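Local coordinates for nodulation protein S (PDB 3OFK) that probably transfers a methyl group from S-adenosyl-L-methionine to a nitrogen atom during Nod factor synthesis, as a SAM-dependent N-methyltransferase, at residues A[41-46]-A[67-72]; A[155-160]-A[169-174]; A[181-186]-A[199-204]. All blocks are in the same frame, centred on the assembly; numbering follows the deposited sequence.

Interaction 1 of 3, residues A[41-46]-A[67-72]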
loop_
_atom_site.group_PDB
_atom_site.type_symbol
_atom_site.label_atom_id
_atom_site.label_comp_id
_atom_site.label_asym_id
_atom_site.label_seq_id
_atom_site.Cartn_x
_atom_site.Cartn_y
_atom_site.Cartn_z
ATOM N N GLN A 41 -2.528 -12.296 -2.924
ATOM C CA GLN A 41 -2.964 -11.603 -4.144
ATOM C C GLN A 41 -2.087 -10.419 -4.504
ATOM O O GLN A 41 -1.699 -10.222 -5.650
ATOM C CB GLN A 41 -4.421 -11.116 -4.018
ATOM C CG GLN A 41 -5.474 -12.234 -4.011
ATOM C CD GLN A 41 -5.309 -13.219 -5.139
ATOM O OE1 GLN A 41 -4.947 -12.845 -6.260
ATOM N NE2 GLN A 41 -5.578 -14.498 -4.853
ATOM N N LEU A 42 -1.790 -9.613 -3.519
ATOM C CA LEU A 42 -0.891 -8.485 -3.730
ATOM C C LEU A 42 0.490 -8.942 -4.298
ATOM O O LEU A 42 0.986 -8.356 -5.262
ATOM C CB LEU A 42 -0.754 -7.694 -2.417
ATOM C CG LEU A 42 -0.340 -6.237 -2.534
ATOM C CD1 LEU A 42 -1.506 -5.393 -3.066
ATOM C CD2 LEU A 42 0.151 -5.705 -1.214
ATOM N N LEU A 43 1.084 -10.000 -3.731
ATOM C CA LEU A 43 2.357 -10.522 -4.243
ATOM C C LEU A 43 2.178 -11.168 -5.626
ATOM O O LEU A 43 3.025 -10.965 -6.473
ATOM C CB LEU A 43 3.034 -11.508 -3.273
ATOM C CG LEU A 43 4.480 -11.929 -3.606
ATOM C CD1 LEU A 43 5.445 -10.751 -3.619
ATOM C CD2 LEU A 43 4.991 -12.948 -2.640
ATOM N N ARG A 44 1.073 -11.894 -5.861
ATOM C CA ARG A 44 0.844 -12.520 -7.169
ATOM C C ARG A 44 0.832 -11.441 -8.241
ATOM O O ARG A 44 1.481 -11.583 -9.281
ATOM C CB ARG A 44 -0.475 -13.326 -7.229
ATOM C CG ARG A 44 -0.789 -13.902 -8.615
ATOM C CD ARG A 44 -2.119 -14.658 -8.648
ATOM N NE ARG A 44 -3.264 -13.784 -8.378
ATOM C CZ ARG A 44 -3.846 -12.987 -9.277
ATOM N NH1 ARG A 44 -3.391 -12.929 -10.521
ATOM N NH2 ARG A 44 -4.889 -12.232 -8.930
ATOM N N LEU A 45 0.100 -10.358 -7.978
ATOM C CA LEU A 45 0.062 -9.236 -8.904
ATOM C C LEU A 45 1.449 -8.611 -9.070
ATOM O O LEU A 45 1.804 -8.215 -10.165
ATOM C CB LEU A 45 -0.966 -8.171 -8.450
ATOM C CG LEU A 45 -2.461 -8.565 -8.428
ATOM C CD1 LEU A 45 -3.385 -7.447 -7.892
ATOM C CD2 LEU A 45 -2.891 -9.010 -9.790
ATOM N N SER A 46 2.203 -8.475 -7.981
ATOM C CA SER A 46 3.513 -7.803 -8.019
ATOM C C SER A 46 4.517 -8.603 -8.858
ATOM O O SER A 46 5.365 -8.017 -9.557
ATOM C CB SER A 46 4.066 -7.599 -6.602
ATOM O OG SER A 46 3.164 -6.891 -5.748
ATOM N N GLU A 67 8.714 -8.060 3.638
ATOM C CA GLU A 67 9.434 -9.328 3.785
ATOM C C GLU A 67 9.163 -10.320 2.657
ATOM O O GLU A 67 10.034 -11.118 2.301
ATOM C CB GLU A 67 9.057 -9.961 5.133
ATOM C CG GLU A 67 9.656 -11.347 5.360
ATOM C CD GLU A 67 9.734 -11.751 6.814
ATOM O OE1 GLU A 67 8.695 -11.614 7.517
ATOM O OE2 GLU A 67 10.851 -12.182 7.240
ATOM N N LYS A 68 7.940 -10.278 2.138
ATOM C CA LYS A 68 7.515 -11.146 1.037
ATOM C C LYS A 68 7.975 -10.588 -0.305
ATOM O O LYS A 68 8.337 -11.319 -1.205
ATOM C CB LYS A 68 5.991 -11.280 1.083
ATOM C CG LYS A 68 5.495 -11.990 2.356
ATOM C CD LYS A 68 3.975 -11.971 2.508
ATOM C CE LYS A 68 3.595 -12.297 3.943
ATOM N NZ LYS A 68 2.154 -12.123 4.217
ATOM N N LEU A 69 8.019 -9.270 -0.405
ATOM C CA LEU A 69 8.412 -8.583 -1.629
ATOM C C LEU A 69 9.919 -8.514 -1.849
ATOM O O LEU A 69 10.378 -8.664 -2.989
ATOM C CB LEU A 69 7.839 -7.167 -1.606
ATOM C CG LEU A 69 7.866 -6.351 -2.907
ATOM C CD1 LEU A 69 6.989 -7.005 -3.989
ATOM C CD2 LEU A 69 7.410 -4.908 -2.598
ATOM N N ALA A 70 10.691 -8.327 -0.770
ATOM C CA ALA A 70 12.138 -8.033 -0.868
ATOM C C ALA A 70 12.950 -8.998 -1.728
ATOM O O ALA A 70 13.752 -8.545 -2.553
ATOM C CB ALA A 70 12.829 -7.864 0.563
ATOM N N PRO A 71 12.759 -10.331 -1.555
ATOM C CA PRO A 71 13.599 -11.253 -2.299
ATOM C C PRO A 71 13.414 -11.220 -3.810
ATOM O O PRO A 71 14.200 -11.825 -4.529
ATOM C CB PRO A 71 13.190 -12.622 -1.769
ATOM C CG PRO A 71 12.306 -12.368 -0.582
ATOM C CD PRO A 71 11.795 -11.022 -0.674
ATOM N N HIS A 72 12.408 -10.486 -4.285
ATOM C CA HIS A 72 12.040 -10.465 -5.693
ATOM C C HIS A 72 12.362 -9.145 -6.405
ATOM O O HIS A 72 12.056 -8.992 -7.586
ATOM C CB HIS A 72 10.566 -10.813 -5.790
ATOM C CG HIS A 72 10.203 -12.049 -5.016
ATOM N ND1 HIS A 72 10.685 -13.302 -5.329
ATOM C CD2 HIS A 72 9.448 -12.206 -3.903
ATOM C CE1 HIS A 72 10.227 -14.177 -4.454
ATOM N NE2 HIS A 72 9.485 -13.534 -3.567
#
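Leu43 reaches out of helix 33-46 towards Lys68, Leu69 and His72, joining two helices of the Rossmann-like SAM-dependent methyltransferase fold; the strand 52-58 lies between them in the chain. CG of the leucine stands anti to the backbone N (chi1 -170°) and beside the carbonyl carbon; beyond it both methyls lie against the backbone of helix 64-69. CD1 lies 3.8 Å from Lys68 O, and CD2 is 4.0 Å from that same oxygen. Leu69 meets Leu43 aslant, methyl to methyl, with CD1 of Leu69 4.1 Å from CD1 of Leu43. That Leu69 methyl also touches the next turn of helix 33-46, where it sits 4.0 Å from Ser46 CB. No hydrogen bond spans the two segments. Ser46 keeps its hydroxyl for its own helix: OG donates to Leu42 O at 2.7 Å, coming from above the carbonyl plane, while Ser46 N reaches the same oxygen from the opposite face. Lys68 starts towards Leu43, but its chain then leads away and NZ bonds to ND1 of His39, a residue that binds S-adenosyl-L-homocysteine; nearest atoms of the Lys68 side chain and that ligand are about 8 Å apart. His72 has Pro71 CB over the centre of one ring face, and Leu43 CD1 approaches the ring obliquely, 4.3 Å from His72 CD2.

Interaction 2 of 3, residues A[155-160]-A[169-174]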
loop_
_atom_site.group_PDB
_atom_site.type_symbol
_atom_site.label_atom_id
_atom_site.label_comp_id
_atom_site.label_asym_id
_atom_site.label_seq_id
_atom_site.Cartn_x
_atom_site.Cartn_y
_atom_site.Cartn_z
ATOM N N ALA A 155 -9.488 -1.520 0.782
ATOM C CA ALA A 155 -10.838 -1.665 1.248
ATOM C C ALA A 155 -11.739 -0.842 0.329
ATOM O O ALA A 155 -11.305 0.155 -0.220
ATOM C CB ALA A 155 -10.932 -1.184 2.658
ATOM N N ARG A 156 -12.970 -1.293 0.133
ATOM C CA ARG A 156 -13.895 -0.589 -0.747
ATOM C C ARG A 156 -14.323 0.761 -0.185
ATOM O O ARG A 156 -14.184 1.016 1.012
ATOM C CB ARG A 156 -15.118 -1.441 -1.026
ATOM C CG ARG A 156 -14.832 -2.556 -2.022
ATOM C CD ARG A 156 -16.051 -3.436 -2.257
ATOM N NE ARG A 156 -15.767 -4.554 -3.161
ATOM C CZ ARG A 156 -15.654 -4.468 -4.491
ATOM N NH1 ARG A 156 -15.796 -3.312 -5.131
ATOM N NH2 ARG A 156 -15.395 -5.557 -5.196
ATOM N N ASP A 157 -14.859 1.602 -1.078
ATOM C CA ASP A 157 -15.391 2.932 -0.732
ATOM C C ASP A 157 -16.286 2.933 0.524
ATOM O O ASP A 157 -16.048 3.727 1.474
ATOM C CB ASP A 157 -16.206 3.496 -1.920
ATOM C CG ASP A 157 -15.332 4.017 -3.058
ATOM O OD1 ASP A 157 -14.103 4.089 -2.885
ATOM O OD2 ASP A 157 -15.888 4.373 -4.144
ATOM N N ALA A 158 -17.312 2.070 0.505
ATOM C CA ALA A 158 -18.289 1.961 1.584
ATOM C C ALA A 158 -17.614 1.617 2.891
ATOM O O ALA A 158 -17.935 2.186 3.929
ATOM C CB ALA A 158 -19.311 0.891 1.260
ATOM N N THR A 159 -16.706 0.652 2.845
ATOM C CA THR A 159 -15.974 0.241 4.046
ATOM C C THR A 159 -15.134 1.402 4.547
ATOM O O THR A 159 -15.098 1.679 5.742
ATOM C CB THR A 159 -15.030 -0.947 3.783
ATOM O OG1 THR A 159 -15.788 -2.157 3.619
ATOM C CG2 THR A 159 -14.040 -1.110 4.961
ATOM N N CYS A 160 -14.457 2.072 3.612
ATOM C CA CYS A 160 -13.592 3.207 3.946
ATOM C C CYS A 160 -14.389 4.345 4.577
ATOM O O CYS A 160 -13.926 4.979 5.511
ATOM C CB CYS A 160 -12.844 3.696 2.716
ATOM S SG CYS A 160 -11.468 2.668 2.354
ATOM N N ALA A 169 -11.277 1.785 -2.719
ATOM C CA ALA A 169 -10.817 1.124 -3.945
ATOM C C ALA A 169 -11.405 1.716 -5.222
ATOM O O ALA A 169 -10.661 2.104 -6.138
ATOM C CB ALA A 169 -11.095 -0.397 -3.874
ATOM N N GLU A 170 -12.729 1.812 -5.269
ATOM C CA GLU A 170 -13.406 2.082 -6.535
ATOM C C GLU A 170 -13.079 3.497 -6.990
ATOM O O GLU A 170 -12.773 3.730 -8.164
ATOM C CB GLU A 170 -14.926 1.876 -6.444
ATOM C CG GLU A 170 -15.362 0.464 -6.065
ATOM C CD GLU A 170 -15.525 0.279 -4.557
ATOM O OE1 GLU A 170 -14.661 0.786 -3.814
ATOM O OE2 GLU A 170 -16.517 -0.355 -4.122
ATOM N N THR A 171 -13.088 4.418 -6.032
ATOM C CA THR A 171 -12.778 5.800 -6.294
ATOM C C THR A 171 -11.347 5.988 -6.791
ATOM O O THR A 171 -11.127 6.648 -7.818
ATOM C CB THR A 171 -13.133 6.678 -5.058
ATOM O OG1 THR A 171 -14.558 6.630 -4.862
ATOM C CG2 THR A 171 -12.738 8.094 -5.291
ATOM N N VAL A 172 -10.381 5.390 -6.093
ATOM C CA VAL A 172 -8.994 5.474 -6.526
ATOM C C VAL A 172 -8.750 4.789 -7.880
ATOM O O VAL A 172 -8.064 5.343 -8.737
ATOM C CB VAL A 172 -8.041 4.930 -5.466
ATOM C CG1 VAL A 172 -6.626 4.868 -6.004
ATOM C CG2 VAL A 172 -8.103 5.798 -4.189
ATOM N N ILE A 173 -9.315 3.601 -8.086
ATOM C CA ILE A 173 -9.175 2.903 -9.368
ATOM C C ILE A 173 -9.610 3.825 -10.502
ATOM O O ILE A 173 -8.946 3.902 -11.545
ATOM C CB ILE A 173 -9.955 1.557 -9.369
ATOM C CG1 ILE A 173 -9.204 0.505 -8.532
ATOM C CG2 ILE A 173 -10.133 1.025 -10.779
ATOM C CD1 ILE A 173 -9.987 -0.734 -8.246
ATOM N N THR A 174 -10.725 4.540 -10.291
ATOM C CA THR A 174 -11.224 5.474 -11.279
ATOM C C THR A 174 -10.194 6.526 -11.651
ATOM O O THR A 174 -9.996 6.810 -12.842
ATOM C CB THR A 174 -12.555 6.128 -10.823
ATOM O OG1 THR A 174 -13.544 5.106 -10.725
ATOM C CG2 THR A 174 -13.049 7.197 -11.835
HETATM O O HOH W 1 -18.086 0.391 -1.794
#
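Asp157 and Glu170 face each other at the starts of two helices, and each carboxylate accepts a backbone N-H from the other's segment. Glu170 OE1 accepts from Asp157 N at 2.9 Å on its syn side, through a nearly straight bond (170° at the hydrogen). In return, Asp157 OD2 accepts a hydrogen bond from Thr171 OG1 at 2.7 Å, from above the carboxylate plane, while OD1 of the same aspartate receives a weak bond from Thr171 N and a hydrogen bond from Gly168 N, just before residues 169-174. The two acids therefore come close, Asp157 OD1 lying 3.5 Å from Glu170 OE1, and the N-H groups of both helix starts probably ease that repulsion. Glu170 gets there by a bend in its chain (chi2 91°), which turns CD back towards residues 156 and 157. Its other oxygen, OE2, lies at the guanidinium edge of Arg156 in a salt bridge whose hydrogen bond from NH1, at 3.2 Å, is weak; the two side chains cross at about a right angle. Water 1 donates to Glu170 OE2 and accepts from Ala158 N, so a second N-H of that first turn is also tied to the glutamate. Behind this shell, Ala169 N bonds to Ala155 O at 3.0 Å, fixing the start of helix 169-179 to the end of strand 148-155. Arg156, the N-cap of helix 157-162, pairs by backbone with Asp196, and Ala169 and Ile173 lie on Leu198 of strand 196-203, so the two helix starts meet at the ends of these sheet strands.

Interaction 3 of 3, residues A[181-186]-A[199-204]; sequences TEVERV and LARFRN
Val183 and Glu184 both face Arg201, forming a classic beta bulge in the antiparallel hairpin of strands 181-189 and 196-203, the last two strands at one edge of the methyltransferase sheet. Arg201 O takes a good bond from Val183 N at 2.8 Å and a weak one from Glu184 N at 3.4 Å. Packing is tight here. Val183 CG2 stands in the crowded position between backbone N and carbonyl carbon, 3.2 Å from Arg201 O and against the extended aliphatic chain of Arg201, while CG1 of the valine meets Arg203 NH1 at 3.3 Å, the two side chains crossing at about a right angle. Regular pairing resumes on both sides of the bulge, Thr181 with Arg203 and Val186 with Leu199 being hydrogen-bonded pairs. On the face of Glu182, Arg185, Ala200 and Phe202, the phenyl ring is buried under helix 169-179 and touches Glu182 through CD1 and CE1. Arg185, by contrast, is exposed: of its side chain, CB lies 4.1 Å from Ala200 CB, while the rest leads away and the guanidinium turns back to Glu182. There NE and NH2 grip the two carboxylate oxygens side-on, NH2 to OE1 at 2.7 Å. The other face is mixed: Val186 CG2 packs on Leu199 CB, while water 2 links Glu184 OE1 with Arg201 NH1. Backbone bonds thus hold the strands together, whereas Glu182 and Arg185 pair within the outer strand, Glu184 OE2 pairs with Arg44 of helix 33-46 and Arg201 NH2 bonds Ser49; charge therefore probably adds little direct attraction between the strands.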
loop_
_atom_site.group_PDB
_atom_site.type_symbol
_atom_site.label_atom_id
_atom_site.label_comp_id
_atom_site.label_asym_id
_atom_site.label_seq_id
_atom_site.Cartn_x
_atom_site.Cartn_y
_atom_site.Cartn_z
ATOM N N THR A 181 -3.176 2.290 -17.422
ATOM C CA THR A 181 -3.960 1.250 -18.082
ATOM C C THR A 181 -4.175 0.064 -17.122
ATOM O O THR A 181 -3.218 -0.532 -16.629
ATOM C CB THR A 181 -3.251 0.776 -19.388
ATOM O OG1 THR A 181 -3.191 1.854 -20.339
ATOM C CG2 THR A 181 -3.976 -0.423 -20.044
ATOM N N GLU A 182 -5.427 -0.262 -16.823
ATOM C CA GLU A 182 -5.716 -1.404 -15.952
ATOM C C GLU A 182 -5.367 -2.704 -16.685
ATOM O O GLU A 182 -5.862 -2.931 -17.802
ATOM C CB GLU A 182 -7.184 -1.434 -15.510
ATOM C CG GLU A 182 -7.423 -2.471 -14.407
ATOM C CD GLU A 182 -8.855 -2.510 -13.886
ATOM O OE1 GLU A 182 -9.419 -1.450 -13.537
ATOM O OE2 GLU A 182 -9.414 -3.615 -13.788
ATOM N N VAL A 183 -4.510 -3.536 -16.091
ATOM C CA VAL A 183 -4.120 -4.816 -16.710
ATOM C C VAL A 183 -4.840 -6.025 -16.083
ATOM O O VAL A 183 -4.977 -7.068 -16.734
ATOM C CB VAL A 183 -2.587 -5.072 -16.673
ATOM C CG1 VAL A 183 -1.795 -3.822 -17.013
ATOM C CG2 VAL A 183 -2.145 -5.624 -15.333
ATOM N N GLU A 184 -5.290 -5.887 -14.833
ATOM C CA GLU A 184 -5.925 -6.985 -14.096
ATOM C C GLU A 184 -6.518 -6.469 -12.799
ATOM O O GLU A 184 -6.034 -5.465 -12.286
ATOM C CB GLU A 184 -4.881 -8.064 -13.738
ATOM C CG GLU A 184 -5.479 -9.338 -13.132
ATOM C CD GLU A 184 -4.445 -10.398 -12.782
ATOM O OE1 GLU A 184 -3.239 -10.241 -13.100
ATOM O OE2 GLU A 184 -4.867 -11.398 -12.173
ATOM N N ARG A 185 -7.526 -7.159 -12.258
ATOM C CA ARG A 185 -8.015 -6.860 -10.905
ATOM C C ARG A 185 -8.436 -8.119 -10.176
ATOM O O ARG A 185 -8.650 -9.156 -10.800
ATOM C CB ARG A 185 -9.179 -5.867 -10.933
ATOM C CG ARG A 185 -10.452 -6.385 -11.625
ATOM C CD ARG A 185 -11.621 -5.466 -11.324
ATOM N NE ARG A 185 -11.319 -4.122 -11.779
ATOM C CZ ARG A 185 -11.982 -3.025 -11.432
ATOM N NH1 ARG A 185 -13.027 -3.081 -10.614
ATOM N NH2 ARG A 185 -11.584 -1.855 -11.921
ATOM N N VAL A 186 -8.553 -8.017 -8.861
ATOM C CA VAL A 186 -9.009 -9.126 -8.028
ATOM C C VAL A 186 -9.747 -8.607 -6.843
ATOM O O VAL A 186 -9.384 -7.606 -6.267
ATOM C CB VAL A 186 -7.862 -10.018 -7.419
ATOM C CG1 VAL A 186 -7.900 -11.412 -8.009
ATOM C CG2 VAL A 186 -6.481 -9.368 -7.542
ATOM N N LEU A 199 -8.195 -5.207 -5.510
ATOM C CA LEU A 199 -6.840 -4.977 -5.956
ATOM C C LEU A 199 -6.867 -4.876 -7.455
ATOM O O LEU A 199 -7.646 -5.572 -8.120
ATOM C CB LEU A 199 -5.903 -6.130 -5.552
ATOM C CG LEU A 199 -6.001 -6.694 -4.133
ATOM C CD1 LEU A 199 -4.827 -7.649 -3.814
ATOM C CD2 LEU A 199 -6.001 -5.551 -3.176
ATOM N N ALA A 200 -6.012 -4.012 -7.981
ATOM C CA ALA A 200 -5.849 -3.835 -9.417
ATOM C C ALA A 200 -4.377 -3.547 -9.725
ATOM O O ALA A 200 -3.684 -2.826 -8.989
ATOM C CB ALA A 200 -6.741 -2.695 -9.931
ATOM N N ARG A 201 -3.919 -4.126 -10.823
ATOM C CA ARG A 201 -2.583 -3.932 -11.322
ATOM C C ARG A 201 -2.692 -3.035 -12.540
ATOM O O ARG A 201 -3.415 -3.352 -13.496
ATOM C CB ARG A 201 -1.959 -5.285 -11.670
ATOM C CG ARG A 201 -0.514 -5.230 -12.173
ATOM C CD ARG A 201 -0.015 -6.646 -12.415
ATOM N NE ARG A 201 1.392 -6.718 -12.827
ATOM C CZ ARG A 201 1.835 -7.038 -14.048
ATOM N NH1 ARG A 201 0.988 -7.337 -15.039
ATOM N NH2 ARG A 201 3.154 -7.070 -14.280
ATOM N N PHE A 202 -1.969 -1.919 -12.496
ATOM C CA PHE A 202 -1.970 -0.942 -13.593
ATOM C C PHE A 202 -0.625 -0.912 -14.315
ATOM O O PHE A 202 0.420 -1.165 -13.708
ATOM C CB PHE A 202 -2.304 0.442 -13.045
ATOM C CG PHE A 202 -3.706 0.558 -12.506
ATOM C CD1 PHE A 202 -4.727 1.131 -13.277
ATOM C CD2 PHE A 202 -4.007 0.138 -11.223
ATOM C CE1 PHE A 202 -6.000 1.237 -12.793
ATOM C CE2 PHE A 202 -5.304 0.266 -10.723
ATOM C CZ PHE A 202 -6.298 0.826 -11.514
ATOM N N ARG A 203 -0.659 -0.649 -15.618
ATOM C CA ARG A 203 0.547 -0.460 -16.396
ATOM C C ARG A 203 0.657 0.987 -16.842
ATOM O O ARG A 203 -0.344 1.660 -17.099
ATOM C CB ARG A 203 0.568 -1.375 -17.634
ATOM C CG ARG A 203 1.965 -1.539 -18.230
ATOM C CD ARG A 203 2.028 -2.497 -19.442
ATOM N NE ARG A 203 1.158 -2.073 -20.538
ATOM C CZ ARG A 203 -0.058 -2.564 -20.787
ATOM N NH1 ARG A 203 -0.583 -3.524 -20.022
ATOM N NH2 ARG A 203 -0.758 -2.091 -21.816
ATOM N N ASN A 204 1.893 1.450 -16.944
ATOM C CA ASN A 204 2.181 2.790 -17.387
ATOM C C ASN A 204 2.212 2.775 -18.892
ATOM O O ASN A 204 3.186 2.264 -19.470
ATOM C CB ASN A 204 3.550 3.253 -16.863
ATOM C CG ASN A 204 3.752 4.760 -16.974
ATOM O OD1 ASN A 204 2.792 5.526 -17.026
ATOM N ND2 ASN A 204 5.007 5.187 -16.977
HETATM O O HOH W 2 -1.424 -8.920 -14.682
#

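In the fold
Following the chain from the N terminus, interaction 1 closes the first loop, bringing helix 64-69 back to helix 33-46 after the chain has run through strand 52-58. Several strands later interaction 2 closes a much shorter one, of eight residues, between helices 157-162 and 169-179. Helix 169-179 leads straight into strand 181-189, and interaction 3 then closes the terminal hairpin. The three contacts follow in series; none nests in or crosses another. Interactions 1 and 2 do not touch, their nearest atoms being about 9 Å apart. Interaction 3 meets both: Arg44 pairs with Glu184 on one face of the hairpin, and Ile173 packs on Phe202 and Arg185 on the other.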